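Local coordinates for protein neuraminidase (Bacteroides thetaiotaomicron, PDB 5MUL) that is a beta-propeller glycoside hydrolase, probably a rhamnosidase, that binds beta-D-glucuronic acid, at residues C259-P262 / Q263-L267. Residues are numbered along the deposited sequence; the frame is centred on the assembly and turned at random.
Sequences CRIP and QNSEL
Ser-265 bends back on Pro-262, a compact example of how a serine hydroxyl can close a turn by bonding to the carbonyl three residues earlier. Its CB lies 3.7 Å from CG2 of Ile-261 and 3.3 Å from Pro-262 O. One atom further out, OG donates to that same Pro-262 O at 2.6 Å, a short bond that reaches the oxygen from above the carbonyl plane, 42° out of it. OG also rests against the proline ring, 3.5 Å from Pro-262 CG. The hydroxyl is turned to this position by chi1 of -60°, which sets OG opposite the carbonyl carbon of Ser-265 and beside its own backbone N. That N gives its proton to a water at 2.9 Å, which also accepts a weak bond from Leu-267 N and thereby bridges the two backbone nitrogens. With an alanine here, the Pro-262 carbonyl would probably lose its hydroxyl donor and the proline ring its contact with OG. Deeper in, Ile-261 and Leu-267 cross at about a right angle, their CD1 methyls 4.1 Å apart. Both pack on Trp-287 of strand 281-287, while Ile-261 N bonds to Asp-225 of strand 223-231; the turn thus belongs to the connection leading from strand 256-259, at the edge of one four-stranded propeller sheet, to strand 272-275 of the next.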
loop_
_atom_site.group_PDB
_atom_site.type_symbol
_atom_site.label_atom_id
_atom_site.label_comp_id
_atom_site.label_asym_id
_atom_site.label_seq_id
_atom_site.Cartn_x
_atom_site.Cartn_y
_atom_site.Cartn_z
ATOM N N CYS A 259 -18.145 3.159 4.048
ATOM C CA CYS A 259 -19.155 2.412 3.319
ATOM C C CYS A 259 -19.594 1.203 4.144
ATOM O O CYS A 259 -18.755 0.510 4.713
ATOM C CB CYS A 259 -18.557 1.982 1.973
ATOM S SG CYS A 259 -19.713 1.583 0.643
ATOM N N ARG A 260 -20.904 0.953 4.203
ATOM C CA ARG A 260 -21.435 -0.269 4.794
ATOM C C ARG A 260 -21.517 -1.319 3.701
ATOM O O ARG A 260 -22.190 -1.109 2.702
ATOM C CB ARG A 260 -22.826 -0.026 5.390
ATOM C CG ARG A 260 -22.839 0.992 6.526
ATOM C CD ARG A 260 -22.230 0.435 7.804
ATOM N NE ARG A 260 -22.410 1.325 8.954
ATOM C CZ ARG A 260 -22.331 0.939 10.226
ATOM N NH1 ARG A 260 -22.085 -0.321 10.534
ATOM N NH2 ARG A 260 -22.503 1.815 11.199
ATOM N N ILE A 261 -20.797 -2.431 3.875
ATOM C CA ILE A 261 -20.717 -3.491 2.892
ATOM C C ILE A 261 -20.843 -4.798 3.663
ATOM O O ILE A 261 -19.976 -5.155 4.461
ATOM C CB ILE A 261 -19.373 -3.467 2.108
ATOM C CG1 ILE A 261 -19.126 -2.094 1.472
ATOM C CG2 ILE A 261 -19.326 -4.590 1.071
ATOM C CD1 ILE A 261 -17.657 -1.740 1.306
ATOM N N PRO A 262 -21.937 -5.542 3.436
ATOM C CA PRO A 262 -22.131 -6.695 4.311
ATOM C C PRO A 262 -21.198 -7.840 4.002
ATOM O O PRO A 262 -20.529 -7.852 2.949
ATOM C CB PRO A 262 -23.591 -7.094 4.038
ATOM C CG PRO A 262 -23.880 -6.610 2.677
ATOM C CD PRO A 262 -23.049 -5.366 2.480
ATOM N N GLN A 263 -21.152 -8.815 4.898
ATOM C CA GLN A 263 -20.483 -10.063 4.614
ATOM C C GLN A 263 -21.067 -10.723 3.356
ATOM O O GLN A 263 -22.189 -10.390 2.936
ATOM C CB GLN A 263 -20.603 -11.019 5.814
ATOM C CG GLN A 263 -19.925 -10.503 7.077
ATOM C CD GLN A 263 -20.084 -11.450 8.248
ATOM O OE1 GLN A 263 -19.846 -12.652 8.116
ATOM N NE2 GLN A 263 -20.456 -10.909 9.392
ATOM N N ASN A 264 -20.282 -11.610 2.751
ATOM C CA ASN A 264 -20.657 -12.335 1.547
ATOM C C ASN A 264 -20.879 -11.406 0.346
ATOM O O ASN A 264 -21.706 -11.681 -0.518
ATOM C CB ASN A 264 -21.890 -13.252 1.798
ATOM C CG ASN A 264 -21.639 -14.259 2.911
ATOM O OD1 ASN A 264 -22.135 -14.105 4.026
ATOM N ND2 ASN A 264 -20.803 -15.256 2.630
ATOM N N SER A 265 -20.133 -10.297 0.305
ATOM C CA SER A 265 -20.169 -9.355 -0.817
ATOM C C SER A 265 -18.929 -9.436 -1.707
ATOM O O SER A 265 -18.733 -8.549 -2.556
ATOM C CB SER A 265 -20.271 -7.925 -0.308
ATOM O OG SER A 265 -21.446 -7.728 0.478
ATOM N N GLU A 266 -18.090 -10.445 -1.522
ATOM C CA GLU A 266 -16.842 -10.570 -2.272
ATOM C C GLU A 266 -15.937 -9.340 -2.048
ATOM O O GLU A 266 -15.145 -8.980 -2.935
ATOM C CB GLU A 266 -17.109 -10.803 -3.776
ATOM C CG GLU A 266 -18.147 -11.914 -4.045
ATOM C CD GLU A 266 -17.747 -13.266 -3.488
ATOM O OE1 GLU A 266 -16.592 -13.464 -3.085
ATOM O OE2 GLU A 266 -18.567 -14.197 -3.517
ATOM N N LEU A 267 -16.038 -8.728 -0.863
ATOM C CA LEU A 267 -15.186 -7.626 -0.445
ATOM C C LEU A 267 -13.821 -8.193 -0.098
ATOM O O LEU A 267 -13.691 -9.134 0.692
ATOM C CB LEU A 267 -15.754 -6.950 0.788
ATOM C CG LEU A 267 -14.979 -5.754 1.364
ATOM C CD1 LEU A 267 -14.892 -4.588 0.388
ATOM C CD2 LEU A 267 -15.602 -5.288 2.687
HETATM O O HOH W 1 -17.751 -9.632 1.845
#